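Local coordinates for protein toll (PDB 4LXR) that binds activated Spätzle through its leucine-rich-repeat ectodomain, triggering Toll signalling in embryonic dorsal-ventral patterning and antifungal immunity, at residues Asn463-Thr468 / Leu475-Asn480. Residues are numbered along the deposited sequence; the frame is centred on the assembly and turned at random.
Sequences NDWKNT and LDLSYN. With NAG (2-acetamido-2-deoxy-beta-D-glucopyranose), chain E.
Trp465, on the short helix 463-467 of leucine-rich repeat 13, reaches inward to Leu475 and Leu477 of repeat 14, and its side chain buries the largest share of the contact. With CG anti to the carbonyl carbon (chi1 -57°), the indole is carried inward from the helix, and the far rim of its six-membered ring reaches Leu477, where Trp465 CZ3 lies 3.7 Å from Leu477 CD2. That methyl arrives obliquely to the indole, and CD1 of the same leucine is next to CZ3 as well. Nearer the helix, Leu475 offers CD2 to the Trp465 CB at 4.4 Å, a looser touch. Leu451, on strand 450-452 of the same repeat 13, touches both Trp465 and Leu475, so the tryptophan spans the solenoid interior from convex-side helix to concave-side strand.

At the end of the strand the chain turns on polar bonds. Asp476 OD1 closes an Asx turn by accepting from Ser478 N (3.0 Å) and also takes Ser478 OG at 2.9 Å on its syn side, while Asp476 OD2 forms a salt bridge with Arg454. Asn480 ND2 approaches Leu477 O from above the carbonyl plane, 2.9 Å away, and also bonds to Leu453 O; Asn480 OD1 accepts from Ile458 N, the asparagine-ladder pattern of leucine-rich repeats.

Tyr479 turns to the sugar side: the acetamide methyl C8 of a NAG sits over one ring face, 3.4 Å from Tyr479 CE1, and the ring also stacks with His504. A serine here would remove the ring, and is likely to leave the NAG methyl without its CH-pi platform and His504 without its stacking partner. Greasy contacts thus join helix to strand inside the coil, whereas directional polar bonds shape the turn that carries Tyr479 to the glycan.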
ATOM      1  N   ASN A 463      13.577  18.832  16.708  1.00 36.58           N
ATOM      2  CA  ASN A 463      14.396  19.807  15.985  1.00 44.45           C
ATOM      3  C   ASN A 463      15.137  19.241  14.779  1.00 49.12           C
ATOM      4  O   ASN A 463      15.151  19.851  13.706  1.00 51.22           O
ATOM      5  CB  ASN A 463      15.398  20.474  16.933  1.00 46.69           C
ATOM      6  CG  ASN A 463      16.372  21.385  16.205  1.00 52.91           C
ATOM      7  OD1 ASN A 463      16.052  22.529  15.886  1.00 51.45           O
ATOM      8  ND2 ASN A 463      17.571  20.878  15.937  1.00 55.29           N
ATOM      9  N   ASP A 464      15.763  18.081  14.955  1.00 47.42           N
ATOM     10  CA  ASP A 464      16.550  17.496  13.876  1.00 45.52           C
ATOM     11  C   ASP A 464      15.694  17.135  12.669  1.00 44.18           C
ATOM     12  O   ASP A 464      16.181  17.178  11.541  1.00 47.18           O
ATOM     13  CB  ASP A 464      17.351  16.279  14.356  1.00 44.62           C
ATOM     14  CG  ASP A 464      16.504  15.294  15.135  1.00 43.34           C
ATOM     15  OD1 ASP A 464      15.790  15.727  16.072  1.00 43.35           O
ATOM     16  OD2 ASP A 464      16.561  14.087  14.810  1.00 39.75           O
ATOM     17  N   TRP A 465      14.425  16.794  12.899  1.00 42.79           N
ATOM     18  CA  TRP A 465      13.546  16.400  11.792  1.00 40.90           C
ATOM     19  C   TRP A 465      13.297  17.593  10.881  1.00 43.31           C
ATOM     20  O   TRP A 465      13.081  17.439   9.676  1.00 46.20           O
ATOM     21  CB  TRP A 465      12.208  15.832  12.294  1.00 39.55           C
ATOM     22  CG  TRP A 465      12.331  14.644  13.223  1.00 36.60           C
ATOM     23  CD1 TRP A 465      13.435  13.868  13.426  1.00 32.43           C
ATOM     24  CD2 TRP A 465      11.306  14.113  14.076  1.00 31.12           C
ATOM     25  NE1 TRP A 465      13.166  12.895  14.358  1.00 36.45           N
ATOM     26  CE2 TRP A 465      11.865  13.022  14.770  1.00 34.54           C
ATOM     27  CE3 TRP A 465       9.975  14.458  14.323  1.00 32.42           C
ATOM     28  CZ2 TRP A 465      11.137  12.274  15.698  1.00 31.49           C
ATOM     29  CZ3 TRP A 465       9.253  13.720  15.251  1.00 30.67           C
ATOM     30  CH2 TRP A 465       9.834  12.637  15.922  1.00 31.39           C
ATOM     31  N   LYS A 466      13.333  18.790  11.459  1.00 39.08           N
ATOM     32  CA  LYS A 466      13.068  20.003  10.694  1.00 42.39           C
ATOM     33  C   LYS A 466      14.344  20.583  10.101  1.00 44.75           C
ATOM     34  O   LYS A 466      14.339  21.110   8.988  1.00 51.50           O
ATOM     35  CB  LYS A 466      12.407  21.072  11.577  1.00 40.88           C
ATOM     36  CG  LYS A 466      10.995  20.762  12.056  1.00 41.70           C
ATOM     37  CD  LYS A 466      10.463  21.907  12.918  1.00 47.52           C
ATOM     38  CE  LYS A 466      11.348  22.104  14.145  1.00 46.27           C
ATOM     39  NZ  LYS A 466      10.789  23.029  15.151  1.00 40.97           N
ATOM     40  N   ASN A 467      15.435  20.505  10.856  1.00 46.92           N
ATOM     41  CA  ASN A 467      16.607  21.316  10.544  1.00 52.23           C
ATOM     42  C   ASN A 467      17.872  20.541  10.210  1.00 54.52           C
ATOM     43  O   ASN A 467      18.810  21.105   9.648  1.00 59.29           O
ATOM     44  CB  ASN A 467      16.885  22.290  11.688  1.00 48.59           C
ATOM     45  CG  ASN A 467      15.731  23.241  11.929  1.00 51.12           C
ATOM     46  OD1 ASN A 467      15.186  23.826  10.989  1.00 51.81           O
ATOM     47  ND2 ASN A 467      15.345  23.395  13.192  1.00 44.11           N
ATOM     48  N   THR A 468      17.899  19.254  10.539  1.00 42.81           N
ATOM     49  CA  THR A 468      19.103  18.466  10.322  1.00 42.07           C
ATOM     50  C   THR A 468      18.909  17.507   9.153  1.00 45.41           C
ATOM     51  O   THR A 468      19.831  17.251   8.393  1.00 48.84           O
ATOM     52  CB  THR A 468      19.510  17.693  11.595  1.00 52.19           C
ATOM     53  OG1 THR A 468      19.629  18.602  12.695  1.00 54.99           O
ATOM     54  CG2 THR A 468      20.841  16.983  11.395  1.00 57.30           C
ATOM     55  N   LEU A 475       7.997  11.473   6.287  1.00 43.65           N
ATOM     56  CA  LEU A 475       7.979  11.515   7.743  1.00 44.34           C
ATOM     57  C   LEU A 475       6.584  11.163   8.257  1.00 42.57           C
ATOM     58  O   LEU A 475       5.705  12.019   8.323  1.00 44.61           O
ATOM     59  CB  LEU A 475       8.399  12.904   8.239  1.00 41.49           C
ATOM     60  CG  LEU A 475       8.303  13.154   9.743  1.00 35.62           C
ATOM     61  CD1 LEU A 475       9.173  12.184  10.532  1.00 35.09           C
ATOM     62  CD2 LEU A 475       8.669  14.596  10.076  1.00 38.02           C
ATOM     63  N   ASP A 476       6.382   9.902   8.627  1.00 40.11           N
ATOM     64  CA  ASP A 476       5.060   9.448   9.045  1.00 37.27           C
ATOM     65  C   ASP A 476       4.862   9.567  10.542  1.00 38.15           C
ATOM     66  O   ASP A 476       5.380   8.748  11.308  1.00 35.02           O
ATOM     67  CB  ASP A 476       4.806   8.006   8.604  1.00 32.80           C
ATOM     68  CG  ASP A 476       3.343   7.628   8.679  1.00 36.27           C
ATOM     69  OD1 ASP A 476       2.586   8.277   9.444  1.00 38.38           O
ATOM     70  OD2 ASP A 476       2.941   6.694   7.966  1.00 39.21           O
ATOM     71  N   LEU A 477       4.098  10.579  10.961  1.00 32.82           N
ATOM     72  CA  LEU A 477       3.823  10.772  12.377  1.00 31.87           C
ATOM     73  C   LEU A 477       2.378  10.438  12.741  1.00 36.42           C
ATOM     74  O   LEU A 477       1.910  10.802  13.817  1.00 33.06           O
ATOM     75  CB  LEU A 477       4.159  12.199  12.800  1.00 37.20           C
ATOM     76  CG  LEU A 477       5.636  12.580  12.846  1.00 36.65           C
ATOM     77  CD1 LEU A 477       5.783  14.067  13.096  1.00 31.91           C
ATOM     78  CD2 LEU A 477       6.355  11.790  13.921  1.00 35.83           C
ATOM     79  N   SER A 478       1.680   9.736  11.854  1.00 31.70           N
ATOM     80  CA  SER A 478       0.265   9.457  12.061  1.00 32.40           C
ATOM     81  C   SER A 478       0.032   8.554  13.257  1.00 32.88           C
ATOM     82  O   SER A 478       0.892   7.743  13.600  1.00 29.77           O
ATOM     83  CB  SER A 478      -0.385   8.844  10.810  1.00 36.59           C
ATOM     84  OG  SER A 478       0.053   7.511  10.582  1.00 39.44           O
ATOM     85  N   TYR A 479      -1.135   8.707  13.882  1.00 33.19           N
ATOM     86  CA  TYR A 479      -1.557   7.857  14.995  1.00 35.30           C
ATOM     87  C   TYR A 479      -0.616   8.006  16.182  1.00 30.99           C
ATOM     88  O   TYR A 479      -0.389   7.060  16.943  1.00 36.03           O
ATOM     89  CB  TYR A 479      -1.669   6.380  14.562  1.00 35.37           C
ATOM     90  CG  TYR A 479      -2.842   6.090  13.649  1.00 41.93           C
ATOM     91  CD1 TYR A 479      -4.111   5.860  14.170  1.00 33.08           C
ATOM     92  CD2 TYR A 479      -2.679   6.039  12.266  1.00 45.66           C
ATOM     93  CE1 TYR A 479      -5.189   5.593  13.337  1.00 34.92           C
ATOM     94  CE2 TYR A 479      -3.753   5.769  11.423  1.00 40.59           C
ATOM     95  CZ  TYR A 479      -5.003   5.542  11.968  1.00 40.88           C
ATOM     96  OH  TYR A 479      -6.071   5.276  11.142  1.00 44.99           O
ATOM     97  N   ASN A 480      -0.048   9.195  16.319  1.00 35.79           N
ATOM     98  CA  ASN A 480       0.738   9.525  17.498  1.00 42.67           C
ATOM     99  C   ASN A 480      -0.059  10.406  18.465  1.00 41.61           C
ATOM    100  O   ASN A 480      -1.290  10.357  18.463  1.00 42.78           O
ATOM    101  CB  ASN A 480       2.084  10.131  17.103  1.00 41.88           C
ATOM    102  CG  ASN A 480       3.090   9.069  16.699  1.00 34.08           C
ATOM    103  OD1 ASN A 480       3.795   8.543  17.541  1.00 26.66           O
ATOM    104  ND2 ASN A 480       3.146   8.741  15.411  1.00 29.40           N
TER
HETATM  105  C1  NAG E   1      -1.064   0.535  16.607  1.00 39.48           C
HETATM  106  C2  NAG E   1      -2.129  -0.124  15.710  1.00 43.61           C
HETATM  107  C3  NAG E   1      -2.846  -1.243  16.463  1.00 46.04           C
HETATM  108  C4  NAG E   1      -1.847  -2.220  17.072  1.00 53.97           C
HETATM  109  C5  NAG E   1      -0.862  -1.447  17.942  1.00 55.72           C
HETATM  110  C6  NAG E   1       0.193  -2.318  18.583  1.00 57.04           C
HETATM  111  C7  NAG E   1      -3.071   1.361  13.987  1.00 54.00           C
HETATM  112  C8  NAG E   1      -4.146   2.356  13.668  1.00 51.57           C
HETATM  113  N2  NAG E   1      -3.090   0.855  15.226  1.00 53.50           N
HETATM  114  O3  NAG E   1      -3.725  -1.902  15.559  1.00 39.84           O
HETATM  115  O4  NAG E   1      -2.521  -3.165  17.896  1.00 59.39           O
HETATM  116  O5  NAG E   1      -0.177  -0.479  17.134  1.00 50.88           O
HETATM  117  O6  NAG E   1       1.001  -2.960  17.606  1.00 62.52           O
HETATM  118  O7  NAG E   1      -2.224   1.032  13.162  1.00 54.90           O